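PDB 3FKJ: putative phosphosugar isomerases from Salmonella typhimurium LT2, which probably binds phosphosugars or related carbohydrate derivatives through its SIS fold and may act as an isomerase. Local coordinates for residues N39-W44 with G88-V93; V46-S51 with A103-A108; A143-T148 with L321-L326; Y173-E178 with T306-Y311; S219-G224 with G271-L276. All coordinates share one frame; numbering follows the deposited sequence.

Interaction 1: N39-W44 with G88-V93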
# COMPACT_ATOMS: atom_id res chain seq x y z
N ASN A 39 12.54 8.27 23.52
CA ASN A 39 11.18 8.61 23.09
C ASN A 39 10.74 7.63 22.01
O ASN A 39 11.58 7.04 21.34
CB ASN A 39 11.13 10.02 22.49
CG ASN A 39 11.71 11.05 23.41
OD1 ASN A 39 11.61 10.94 24.63
ND2 ASN A 39 12.32 12.08 22.83
N ILE A 40 9.43 7.48 21.86
CA ILE A 40 8.87 6.82 20.70
C ILE A 40 8.17 7.86 19.87
O ILE A 40 6.99 8.13 20.06
CB ILE A 40 7.92 5.63 21.01
CG1 ILE A 40 8.62 4.57 21.88
CG2 ILE A 40 7.45 4.97 19.68
CD1 ILE A 40 7.72 3.41 22.35
N GLU A 41 8.90 8.42 18.91
CA GLU A 41 8.37 9.46 18.03
C GLU A 41 7.89 8.92 16.69
O GLU A 41 7.02 9.53 16.04
CB GLU A 41 9.43 10.54 17.80
CG GLU A 41 9.67 11.40 19.02
CD GLU A 41 10.97 12.18 18.93
OE1 GLU A 41 11.36 12.61 17.83
OE2 GLU A 41 11.61 12.33 19.97
N ARG A 42 8.49 7.81 16.25
CA ARG A 42 8.19 7.18 14.97
C ARG A 42 8.24 5.68 15.17
O ARG A 42 9.08 5.17 15.92
CB ARG A 42 9.20 7.57 13.91
CG ARG A 42 9.41 9.05 13.77
CD ARG A 42 10.25 9.35 12.55
NE ARG A 42 9.49 9.13 11.31
CZ ARG A 42 8.95 10.10 10.54
NH1 ARG A 42 9.07 11.38 10.87
NH2 ARG A 42 8.29 9.76 9.44
N VAL A 43 7.32 4.98 14.50
CA VAL A 43 7.32 3.53 14.38
C VAL A 43 7.42 3.17 12.89
O VAL A 43 6.81 3.86 12.04
CB VAL A 43 6.01 2.92 14.98
CG1 VAL A 43 6.05 1.41 14.94
CG2 VAL A 43 5.83 3.40 16.39
N TRP A 44 8.22 2.14 12.59
CA TRP A 44 8.13 1.43 11.33
C TRP A 44 7.78 -0.01 11.57
O TRP A 44 8.37 -0.69 12.42
CB TRP A 44 9.44 1.46 10.54
CG TRP A 44 9.68 2.72 9.80
CD1 TRP A 44 9.31 3.00 8.51
CD2 TRP A 44 10.30 3.88 10.31
NE1 TRP A 44 9.68 4.27 8.19
CE2 TRP A 44 10.32 4.83 9.26
CE3 TRP A 44 10.83 4.23 11.56
CZ2 TRP A 44 10.87 6.11 9.40
CZ3 TRP A 44 11.42 5.49 11.69
CH2 TRP A 44 11.41 6.43 10.62
N GLY A 88 15.97 6.95 13.43
CA GLY A 88 17.01 7.25 14.39
C GLY A 88 16.69 6.89 15.83
O GLY A 88 15.88 6.00 16.09
N LYS A 89 17.33 7.62 16.74
CA LYS A 89 17.36 7.33 18.18
C LYS A 89 16.02 7.11 18.81
O LYS A 89 15.89 6.25 19.67
CB LYS A 89 17.98 8.50 18.92
CG LYS A 89 19.47 8.40 19.21
CD LYS A 89 20.01 9.76 19.71
CE LYS A 89 19.01 10.53 20.61
NZ LYS A 89 19.65 11.62 21.42
N ASN A 90 15.04 7.92 18.39
CA ASN A 90 13.67 7.90 18.93
C ASN A 90 12.64 7.22 18.01
O ASN A 90 11.43 7.49 18.06
CB ASN A 90 13.25 9.33 19.26
CG ASN A 90 14.13 9.94 20.35
OD1 ASN A 90 14.35 9.34 21.41
ND2 ASN A 90 14.65 11.12 20.07
N SER A 91 13.14 6.31 17.17
CA SER A 91 12.32 5.43 16.35
C SER A 91 12.28 4.04 16.95
O SER A 91 13.20 3.62 17.64
CB SER A 91 12.90 5.30 14.93
OG SER A 91 13.07 6.55 14.28
N VAL A 92 11.19 3.34 16.68
CA VAL A 92 11.02 1.92 16.97
C VAL A 92 10.72 1.22 15.65
O VAL A 92 9.88 1.67 14.84
CB VAL A 92 9.90 1.66 18.00
CG1 VAL A 92 9.64 0.17 18.14
CG2 VAL A 92 10.26 2.34 19.37
N VAL A 93 11.46 0.17 15.38
CA VAL A 93 11.28 -0.61 14.15
C VAL A 93 10.85 -2.01 14.57
O VAL A 93 11.51 -2.68 15.36
CB VAL A 93 12.55 -0.63 13.25
CG1 VAL A 93 12.29 -1.47 11.96
CG2 VAL A 93 12.99 0.81 12.91
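Asn39 starts the contact by giving its backbone N to Asn90 OD1 at 3.0 Å. The N-H comes from above the carbonyl plane of that amide, not onto a lone pair. The two asparagine side chains then run side by side in the same direction, their amide planes only 25° apart, while Asn39 ND2 reaches forward to Glu41 OE2 within its own segment. At Ile40 the branch that touches is CG1, 3.7 Å from Val92 CG2, and the same methyl also lies near Ile40 CG2; Ile34 of helix 22-35 closes over both residues. Glu41 N meets Asn90 O almost end-on at 2.8 Å, and Arg42 N adds a weak bond to the same oxygen at 3.5 Å; one carbonyl thus takes two N-H groups just where the strand starts.

Here the regular pairing begins: 42-44 and 91-93 are neighbouring parallel strands in the five-stranded sheet of the SIS domain, a three-layer alpha/beta fold, and a type I turn from Gly88 to Ser91 leads into the second one. Arg42 O accepts Val92 N at 2.9 Å, while its guanidinium leads away to Leu69 O of the second subunit. Val43 shares the sheet face of Val92, and its CA lies 3.2 Å from Val92 O. Trp44 N takes the next rung, on that same oxygen, at 2.8 Å. The indole of Trp44, with CG beside the backbone N (chi1 -79°), sets its six-membered edge against Ser91: CZ3 lies 3.2 Å from Ser91 OG, the hydroxyl that accepts Gly88 N.

Interaction 2: V46-S51 with A103-A108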
# COMPACT_ATOMS: atom_id res chain seq x y z
N VAL A 46 8.14 -3.32 9.51
CA VAL A 46 8.99 -3.76 8.45
C VAL A 46 8.99 -5.29 8.31
O VAL A 46 9.18 -6.03 9.26
CB VAL A 46 10.42 -3.16 8.59
CG1 VAL A 46 11.28 -3.43 7.32
CG2 VAL A 46 10.36 -1.63 8.87
N GLY A 47 8.76 -5.74 7.10
CA GLY A 47 8.79 -7.15 6.81
C GLY A 47 8.48 -7.41 5.36
O GLY A 47 8.35 -6.46 4.58
N CYS A 48 8.36 -8.69 5.01
CA CYS A 48 8.07 -9.14 3.64
C CYS A 48 6.83 -10.01 3.58
O CYS A 48 6.65 -10.86 4.42
CB CYS A 48 9.24 -9.96 3.08
SG CYS A 48 10.80 -9.07 2.99
N GLY A 49 6.01 -9.76 2.56
CA GLY A 49 4.82 -10.55 2.29
C GLY A 49 3.88 -10.59 3.45
O GLY A 49 3.42 -9.55 3.93
N GLY A 50 3.56 -11.80 3.89
CA GLY A 50 2.72 -12.01 5.06
C GLY A 50 3.27 -11.38 6.33
O GLY A 50 2.51 -11.05 7.23
N SER A 51 4.58 -11.24 6.40
CA SER A 51 5.21 -10.62 7.55
C SER A 51 5.22 -9.09 7.54
O SER A 51 5.63 -8.47 8.51
CB SER A 51 6.62 -11.22 7.76
OG SER A 51 6.52 -12.54 8.31
N ALA A 103 16.70 -12.90 4.73
CA ALA A 103 17.91 -12.09 4.74
C ALA A 103 17.62 -10.59 4.74
O ALA A 103 18.27 -9.84 5.48
CB ALA A 103 18.84 -12.46 3.53
N GLU A 104 16.64 -10.15 3.96
CA GLU A 104 16.38 -8.71 3.88
C GLU A 104 15.71 -8.14 5.15
O GLU A 104 15.91 -6.97 5.47
CB GLU A 104 15.58 -8.31 2.61
CG GLU A 104 14.29 -9.06 2.39
CD GLU A 104 14.44 -10.22 1.43
OE1 GLU A 104 15.13 -11.16 1.82
OE2 GLU A 104 13.84 -10.19 0.32
N THR A 105 14.94 -8.96 5.87
CA THR A 105 14.34 -8.55 7.13
C THR A 105 15.41 -8.52 8.22
O THR A 105 15.35 -7.67 9.10
CB THR A 105 13.14 -9.46 7.53
OG1 THR A 105 12.18 -9.46 6.46
CG2 THR A 105 12.45 -8.98 8.86
N VAL A 106 16.39 -9.42 8.14
CA VAL A 106 17.53 -9.42 9.10
C VAL A 106 18.38 -8.15 8.87
O VAL A 106 18.75 -7.49 9.83
CB VAL A 106 18.39 -10.73 9.01
CG1 VAL A 106 19.70 -10.62 9.78
CG2 VAL A 106 17.60 -11.92 9.54
N ALA A 107 18.64 -7.82 7.61
CA ALA A 107 19.39 -6.60 7.22
C ALA A 107 18.66 -5.32 7.58
O ALA A 107 19.29 -4.34 7.97
CB ALA A 107 19.72 -6.62 5.70
N ALA A 108 17.33 -5.34 7.46
CA ALA A 108 16.48 -4.23 7.96
C ALA A 108 16.67 -3.96 9.48
O ALA A 108 16.81 -2.80 9.90
CB ALA A 108 15.04 -4.52 7.64
O HOH W 1 10.05 -10.67 6.79
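The flat group here is the carboxylate of Glu104: Cys48 SG stands to one side of its plane, 4.1 Å from Glu104 CD, while Glu104 OE2 is taken by Arg279 and His252 of the second subunit. Closer still is the aliphatic part, with Glu104 CG 3.5 Å from Cys48 SG. The glutamate reaches this place by putting CG between its backbone N and carbonyl carbon (chi1 54°) and bending again at chi2.

Thr105 comes next along the helix. Its OG1 lies 3.8 Å from Cys48 SG and also bonds Ser76 OG. A water lies between this hydroxyl and Cys48 N, which donates to it at 3.2 Å; its separation from Thr105 OG1 is too short to be trusted. One helical turn on from Glu104, Ala108 CB packs on Val46 CG1 at 3.9 Å.

The contact thus sets the first turns of helix 103-115 against the end of strand 42-47 and the glycine-rich loop after it, where Gly49 holds the N-cap position of helix 50-53. No direct polar bond joins the segments. The chemistry implies a graded join: apolar at Val46 and Ala108, then a hydroxyl beside a water, then a carboxylate held by the second subunit.

Interaction 3: A143-T148 with L321-L326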
# COMPACT_ATOMS: atom_id res chain seq x y z
N ALA A 143 -0.05 -22.15 14.18
CA ALA A 143 -0.29 -23.51 13.69
C ALA A 143 -0.94 -23.47 12.31
O ALA A 143 -1.60 -22.51 11.95
CB ALA A 143 -1.16 -24.28 14.64
N ARG A 144 -0.79 -24.58 11.59
CA ARG A 144 -1.45 -24.81 10.32
C ARG A 144 -2.86 -25.37 10.48
O ARG A 144 -3.05 -26.52 10.88
CB ARG A 144 -0.59 -25.75 9.50
CG ARG A 144 -1.14 -26.07 8.14
CD ARG A 144 -0.14 -26.95 7.41
NE ARG A 144 1.07 -26.19 7.12
CZ ARG A 144 2.28 -26.70 6.99
NH1 ARG A 144 2.49 -28.01 7.11
NH2 ARG A 144 3.30 -25.89 6.73
N TYR A 145 -3.85 -24.54 10.13
CA TYR A 145 -5.27 -24.90 10.14
C TYR A 145 -5.38 -26.28 9.46
O TYR A 145 -4.80 -26.49 8.39
CB TYR A 145 -6.14 -23.83 9.43
CG TYR A 145 -7.62 -24.10 9.56
CD1 TYR A 145 -8.32 -23.82 10.75
CD2 TYR A 145 -8.32 -24.72 8.52
CE1 TYR A 145 -9.69 -24.14 10.88
CE2 TYR A 145 -9.68 -25.05 8.65
CZ TYR A 145 -10.36 -24.75 9.82
OH TYR A 145 -11.71 -25.06 9.91
N PRO A 146 -6.14 -27.21 10.06
CA PRO A 146 -7.10 -27.14 11.17
C PRO A 146 -6.51 -27.20 12.61
O PRO A 146 -7.27 -27.13 13.60
CB PRO A 146 -7.99 -28.33 10.88
CG PRO A 146 -7.09 -29.32 10.28
CD PRO A 146 -6.07 -28.58 9.51
N GLU A 147 -5.19 -27.30 12.71
CA GLU A 147 -4.53 -27.12 13.99
C GLU A 147 -4.65 -25.65 14.34
O GLU A 147 -4.69 -24.81 13.48
CB GLU A 147 -3.06 -27.57 13.95
CG GLU A 147 -2.86 -28.92 13.25
CD GLU A 147 -1.96 -29.88 14.01
OE1 GLU A 147 -0.85 -29.48 14.40
OE2 GLU A 147 -2.37 -31.05 14.20
N THR A 148 -4.80 -25.34 15.61
CA THR A 148 -4.99 -23.97 16.03
C THR A 148 -4.15 -23.70 17.29
O THR A 148 -3.63 -24.62 17.91
CB THR A 148 -6.49 -23.69 16.29
OG1 THR A 148 -6.97 -24.61 17.25
CG2 THR A 148 -7.31 -23.85 15.03
N LEU A 321 -10.63 -16.91 6.94
CA LEU A 321 -10.12 -17.30 5.63
C LEU A 321 -9.41 -18.65 5.64
O LEU A 321 -9.43 -19.34 4.62
CB LEU A 321 -9.19 -16.20 5.03
CG LEU A 321 -9.87 -14.99 4.38
CD1 LEU A 321 -8.89 -13.84 4.15
CD2 LEU A 321 -10.57 -15.40 3.08
N ASP A 322 -8.79 -19.04 6.76
CA ASP A 322 -8.15 -20.36 6.88
C ASP A 322 -9.10 -21.46 6.46
O ASP A 322 -8.68 -22.44 5.84
CB ASP A 322 -7.66 -20.65 8.31
CG ASP A 322 -6.31 -19.99 8.63
OD1 ASP A 322 -5.58 -19.60 7.71
OD2 ASP A 322 -5.97 -19.88 9.83
N VAL A 323 -10.38 -21.25 6.76
CA VAL A 323 -11.41 -22.26 6.49
C VAL A 323 -11.68 -22.31 4.99
O VAL A 323 -11.65 -23.37 4.39
CB VAL A 323 -12.74 -22.02 7.31
CG1 VAL A 323 -13.79 -23.13 7.02
CG2 VAL A 323 -12.43 -21.89 8.81
N TYR A 324 -11.89 -21.14 4.37
CA TYR A 324 -12.13 -21.09 2.94
C TYR A 324 -10.91 -21.59 2.17
O TYR A 324 -11.07 -22.30 1.20
CB TYR A 324 -12.47 -19.68 2.50
CG TYR A 324 -13.81 -19.21 2.97
CD1 TYR A 324 -13.96 -18.63 4.22
CD2 TYR A 324 -14.94 -19.34 2.16
CE1 TYR A 324 -15.19 -18.20 4.67
CE2 TYR A 324 -16.16 -18.90 2.60
CZ TYR A 324 -16.29 -18.33 3.86
OH TYR A 324 -17.53 -17.88 4.32
N ASN A 325 -9.71 -21.21 2.62
CA ASN A 325 -8.45 -21.62 1.98
C ASN A 325 -8.20 -23.11 1.94
O ASN A 325 -7.69 -23.63 0.93
CB ASN A 325 -7.25 -20.93 2.60
CG ASN A 325 -7.31 -19.44 2.50
OD1 ASN A 325 -8.10 -18.90 1.74
ND2 ASN A 325 -6.50 -18.75 3.29
N LEU A 326 -8.51 -23.81 3.03
CA LEU A 326 -8.41 -25.27 3.06
C LEU A 326 -9.48 -25.90 2.15
O LEU A 326 -9.19 -26.79 1.35
CB LEU A 326 -8.56 -25.80 4.50
CG LEU A 326 -8.09 -27.22 4.81
CD1 LEU A 326 -6.59 -27.34 4.56
CD2 LEU A 326 -8.43 -27.57 6.24
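Apolar packing on the ring of Tyr145 makes most of this contact. Val323 CG2 sits 3.4 Å from Tyr145 OH and is close to CZ as well, while Leu326 CD2 lies beside the CD2-CE2 bond of Tyr145, 3.7 Å from both atoms. Both methyls come in obliquely. The CB of Asp322 lies against the root of the same side chain, 3.7 Å from Tyr145 CG, with the carboxylate plane turned 26° from the ring. Pro146 adds a looser touch, its CD 4.2 Å from Leu326 CD2 and the two side chains crossing at about a right angle.

The ring is sandwiched. Val323 N lies over one face toward the rim, and Pro146 CB sits over the centre of the opposite face, 4.2 Å above the plane. That second cover comes from the cis peptide between Tyr145 and Pro146: with Glu147 N bonded to Arg144 O, the four residues form a type VI turn, which folds the proline back under the ring. Through this turn the connection between strand 136-139, outermost in the five-stranded sheet, and helix 155-170 leans on helix 313-331, which follows the last strand of the second parallel sheet.

Polar atoms play a smaller role. Asp322 O lies 3.5 Å from Tyr145 CD2, which it passes side-on; its bond is to Leu326 N inside the helix. Tyr145 has CG anti to its backbone N (chi1 -174°), a setting that carries Tyr145 OH past Val323 to Gln198 NE2 at the start of helix 198-208.

Interaction 4: Y173-E178 with T306-Y311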
# COMPACT_ATOMS: atom_id res chain seq x y z
N TYR A 173 -4.93 6.19 26.03
CA TYR A 173 -5.99 5.68 25.20
C TYR A 173 -7.15 5.35 26.07
O TYR A 173 -7.07 4.41 26.86
CB TYR A 173 -5.52 4.44 24.44
CG TYR A 173 -6.58 3.85 23.55
CD1 TYR A 173 -7.27 4.66 22.61
CD2 TYR A 173 -6.88 2.50 23.60
CE1 TYR A 173 -8.24 4.11 21.75
CE2 TYR A 173 -7.84 1.93 22.74
CZ TYR A 173 -8.51 2.75 21.81
OH TYR A 173 -9.46 2.22 20.98
N ALA A 174 -8.23 6.11 25.92
CA ALA A 174 -9.43 5.99 26.76
C ALA A 174 -10.05 4.63 26.68
O ALA A 174 -10.57 4.16 27.67
CB ALA A 174 -10.47 7.05 26.40
N GLN A 175 -10.01 3.98 25.52
CA GLN A 175 -10.56 2.63 25.36
C GLN A 175 -9.60 1.47 25.61
O GLN A 175 -9.89 0.32 25.23
CB GLN A 175 -11.19 2.48 23.96
CG GLN A 175 -12.56 3.13 23.87
CD GLN A 175 -12.46 4.62 23.75
OE1 GLN A 175 -11.74 5.11 22.90
NE2 GLN A 175 -13.21 5.35 24.58
N TYR A 176 -8.49 1.72 26.28
CA TYR A 176 -7.52 0.64 26.59
C TYR A 176 -8.16 -0.62 27.19
O TYR A 176 -7.93 -1.75 26.72
CB TYR A 176 -6.46 1.17 27.55
CG TYR A 176 -5.33 0.22 27.89
CD1 TYR A 176 -4.18 0.18 27.12
CD2 TYR A 176 -5.40 -0.62 29.01
CE1 TYR A 176 -3.13 -0.67 27.45
CE2 TYR A 176 -4.34 -1.47 29.34
CZ TYR A 176 -3.21 -1.46 28.55
OH TYR A 176 -2.17 -2.28 28.83
N ASP A 177 -8.93 -0.41 28.25
CA ASP A 177 -9.56 -1.50 28.95
C ASP A 177 -10.55 -2.20 28.02
O ASP A 177 -10.65 -3.42 28.02
CB ASP A 177 -10.28 -1.00 30.22
CG ASP A 177 -9.33 -0.64 31.37
OD1 ASP A 177 -8.13 -0.99 31.34
OD2 ASP A 177 -9.80 -0.01 32.33
N GLU A 178 -11.27 -1.41 27.22
CA GLU A 178 -12.25 -1.98 26.28
C GLU A 178 -11.60 -2.90 25.24
O GLU A 178 -12.16 -3.93 24.88
CB GLU A 178 -13.04 -0.87 25.56
CG GLU A 178 -14.51 -0.81 25.91
CD GLU A 178 -15.27 -2.11 25.59
OE1 GLU A 178 -15.66 -2.81 26.55
OE2 GLU A 178 -15.47 -2.42 24.39
N THR A 306 -18.88 -3.21 20.94
CA THR A 306 -19.65 -2.26 20.15
C THR A 306 -18.85 -0.95 19.96
O THR A 306 -19.24 -0.12 19.15
CB THR A 306 -21.00 -1.98 20.81
OG1 THR A 306 -20.79 -1.50 22.14
CG2 THR A 306 -21.86 -3.27 20.84
N ASP A 307 -17.74 -0.80 20.69
CA ASP A 307 -16.91 0.42 20.68
C ASP A 307 -15.76 0.34 19.68
O ASP A 307 -15.61 1.23 18.84
CB ASP A 307 -16.29 0.70 22.06
CG ASP A 307 -17.32 1.07 23.14
OD1 ASP A 307 -18.53 0.83 22.93
OD2 ASP A 307 -16.91 1.59 24.21
N VAL A 308 -14.92 -0.68 19.83
CA VAL A 308 -13.59 -0.73 19.17
C VAL A 308 -13.36 -2.00 18.36
O VAL A 308 -12.23 -2.29 17.95
CB VAL A 308 -12.44 -0.58 20.22
CG1 VAL A 308 -12.68 0.71 21.05
CG2 VAL A 308 -12.32 -1.82 21.12
N GLY A 309 -14.44 -2.74 18.12
CA GLY A 309 -14.38 -3.99 17.37
C GLY A 309 -14.00 -3.83 15.90
O GLY A 309 -13.64 -4.78 15.26
N GLU A 310 -14.10 -2.62 15.37
CA GLU A 310 -13.64 -2.32 14.01
C GLU A 310 -12.17 -2.69 13.89
O GLU A 310 -11.78 -3.24 12.88
CB GLU A 310 -13.84 -0.84 13.69
CG GLU A 310 -13.20 -0.36 12.39
CD GLU A 310 -13.27 1.14 12.23
OE1 GLU A 310 -14.32 1.72 12.56
OE2 GLU A 310 -12.28 1.73 11.76
N TYR A 311 -11.38 -2.43 14.94
CA TYR A 311 -9.93 -2.68 14.89
C TYR A 311 -9.53 -4.16 14.81
O TYR A 311 -8.37 -4.46 14.51
CB TYR A 311 -9.21 -1.96 16.03
CG TYR A 311 -9.29 -0.44 15.94
CD1 TYR A 311 -8.91 0.22 14.79
CD2 TYR A 311 -9.79 0.32 16.97
CE1 TYR A 311 -9.03 1.55 14.66
CE2 TYR A 311 -9.89 1.70 16.86
CZ TYR A 311 -9.51 2.31 15.69
OH TYR A 311 -9.58 3.69 15.51
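Val308 has the most surface buried, and its CG1 does most of the touching. That methyl sits 3.6 Å from Tyr173 OH and 3.7 Å from Gln175 CG, with Gln175 CB equally near. Tyr173 and Val308 run antiparallel, side by side, so the phenol oxygen lies alongside the valine. The other methyl, CG2, is 4.3 Å from Glu178 O. Tyr173's own turn lies over its ring: Gln175 N is 3.8 Å above the centre of the Tyr173 ring, and Phe61 meets that ring edge-to-face.

The type I turn from Tyr173 to Tyr176 leads into helix 176-184, with Gln175 at the N-cap. It packs on the loop joining strand 290-295 to helix 313-331, so the start of a helix that lies between the two parallel sheets in the chain rests on the last connection of the second.

Glu178 is second in buried area. Its chi1 of -113° brings CG to 3.8 Å from Asp307 OD2, and the bend at chi2 turns the carboxylate, leaving the two carboxylate planes 57° apart. The like-charged oxygens Glu178 OE2 and Asp307 OD2 stand 4.3 Å apart; Ser305 OG bonds Glu178 OE2 and also the backbone N atoms of Asp307 and Val308.

Interaction 5: S219-G224 with G271-L276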
# COMPACT_ATOMS: atom_id res chain seq x y z
N SER A 219 -11.48 -2.71 2.88
CA SER A 219 -11.16 -1.33 3.21
C SER A 219 -10.82 -1.24 4.66
O SER A 219 -11.04 -2.18 5.40
CB SER A 219 -12.36 -0.41 2.91
OG SER A 219 -13.46 -0.73 3.77
N GLY A 220 -10.36 -0.07 5.08
CA GLY A 220 -10.08 0.15 6.51
C GLY A 220 -9.30 -0.94 7.18
O GLY A 220 -8.21 -1.27 6.72
N PRO A 221 -9.84 -1.53 8.27
CA PRO A 221 -9.05 -2.47 9.05
C PRO A 221 -8.83 -3.81 8.33
O PRO A 221 -7.95 -4.57 8.72
CB PRO A 221 -9.92 -2.70 10.29
CG PRO A 221 -11.28 -2.57 9.77
CD PRO A 221 -11.21 -1.43 8.81
N SER A 222 -9.67 -4.11 7.34
CA SER A 222 -9.61 -5.37 6.61
C SER A 222 -8.74 -5.38 5.34
O SER A 222 -8.61 -6.42 4.69
CB SER A 222 -11.03 -5.80 6.20
OG SER A 222 -11.91 -5.93 7.29
N PHE A 223 -8.18 -4.22 4.94
CA PHE A 223 -7.48 -4.14 3.71
C PHE A 223 -6.19 -4.99 3.70
O PHE A 223 -5.88 -5.65 2.71
CB PHE A 223 -7.22 -2.70 3.28
CG PHE A 223 -6.47 -2.62 1.99
CD1 PHE A 223 -7.08 -3.03 0.83
CD2 PHE A 223 -5.16 -2.26 1.95
CE1 PHE A 223 -6.40 -3.04 -0.36
CE2 PHE A 223 -4.48 -2.24 0.75
CZ PHE A 223 -5.12 -2.62 -0.41
N GLY A 224 -5.49 -5.04 4.82
CA GLY A 224 -4.30 -5.89 4.93
C GLY A 224 -4.62 -7.35 4.66
O GLY A 224 -3.91 -8.05 3.95
N GLY A 271 -17.91 -1.00 11.33
CA GLY A 271 -17.43 0.30 11.65
C GLY A 271 -17.34 1.22 10.46
O GLY A 271 -18.10 1.11 9.50
N ARG A 272 -16.39 2.14 10.53
CA ARG A 272 -16.45 3.38 9.73
C ARG A 272 -16.34 3.25 8.20
O ARG A 272 -17.00 4.03 7.48
CB ARG A 272 -15.42 4.39 10.24
CG ARG A 272 -15.81 4.95 11.61
CD ARG A 272 -14.63 5.63 12.27
NE ARG A 272 -13.54 4.71 12.58
CZ ARG A 272 -12.33 5.08 13.01
NH1 ARG A 272 -12.04 6.35 13.20
NH2 ARG A 272 -11.39 4.20 13.27
N THR A 273 -15.59 2.26 7.72
CA THR A 273 -15.37 2.09 6.28
C THR A 273 -16.40 1.16 5.62
O THR A 273 -16.43 1.02 4.39
CB THR A 273 -13.90 1.67 5.96
OG1 THR A 273 -13.68 0.30 6.36
CG2 THR A 273 -12.92 2.59 6.71
N ARG A 274 -17.30 0.59 6.41
CA ARG A 274 -18.35 -0.28 5.86
C ARG A 274 -19.10 0.29 4.66
O ARG A 274 -19.36 -0.44 3.69
CB ARG A 274 -19.34 -0.63 6.96
CG ARG A 274 -20.28 -1.74 6.62
CD ARG A 274 -21.01 -2.14 7.87
NE ARG A 274 -21.97 -3.20 7.59
CZ ARG A 274 -21.69 -4.49 7.49
NH1 ARG A 274 -20.47 -4.96 7.69
NH2 ARG A 274 -22.67 -5.34 7.18
N PRO A 275 -19.49 1.57 4.70
CA PRO A 275 -20.16 2.12 3.51
C PRO A 275 -19.35 2.05 2.20
O PRO A 275 -19.94 1.99 1.12
CB PRO A 275 -20.43 3.59 3.91
CG PRO A 275 -20.50 3.53 5.42
CD PRO A 275 -19.41 2.58 5.78
N LEU A 276 -18.02 2.07 2.32
CA LEU A 276 -17.16 1.84 1.17
C LEU A 276 -17.42 0.47 0.58
O LEU A 276 -17.59 0.33 -0.64
CB LEU A 276 -15.67 2.00 1.52
CG LEU A 276 -15.14 3.42 1.54
CD1 LEU A 276 -15.74 4.20 2.71
CD2 LEU A 276 -13.59 3.40 1.61
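A type I turn running from Gly271 to Arg274 lifts Thr273 onto Ser219 and Gly220. Arg272, early in that turn, sends its guanidinium elsewhere, to Glu310. Thr273 is the centre of the contact: its OG1 donates to Ser219 OG at 2.8 Å. Both hydroxyls sit between backbone N and carbonyl carbon (chi1 72° for Thr273, 65° for Ser219), which turns them to face each other. The threonine oxygen also lies 3.6 Å from Gly220 N and 3.9 Å from Pro221 CD. Its methyl, CG2, covers the glycine itself, 3.7 Å from Gly220 CA. Arg274 points the other way, toward Asp295, and begins helix 274-286. One turn after Thr273, Leu276 brings CB to 4.2 Å from Ser219 OG.

The two loops follow strands 213-218 and 263-268, neighbours in the four-stranded parallel sheet, at the C-terminal edge where alpha/beta folds of this type usually place their binding site.

Since Ser219 OG accepts from Thr273 and also pairs with Asp277 OD1, the three probably form a hydrogen-bond chain, threonine to serine to carboxylate. Gly220 N looks instead to Glu78 OE1 of the second subunit. The chemistry therefore implies buried hydroxyls with a set orientation, beside a backbone N-H committed to the neighbouring chain.

Interactions 1 and 2 share strand 42-47 and touch where Val93 CG1 meets Val46 CG2 at 3.6 Å, so the first continues into the second along one sheet. Interactions 4 and 5 join through a salt bridge, Glu310 OE2 to Arg272 NH2 at 3.0 Å. Interaction 3 joins the loop after the first sheet to helix 313-331; its nearest atoms are about 7 Å from interaction 5 and about 12 Å from interaction 2. Interactions 2 and 5 hold similar places, each at the loop after the first strand of its sheet, about 7 Å apart at nearest atoms, and both touch the second subunit. These loops are plausible walls of a sugar site near the dimer interface.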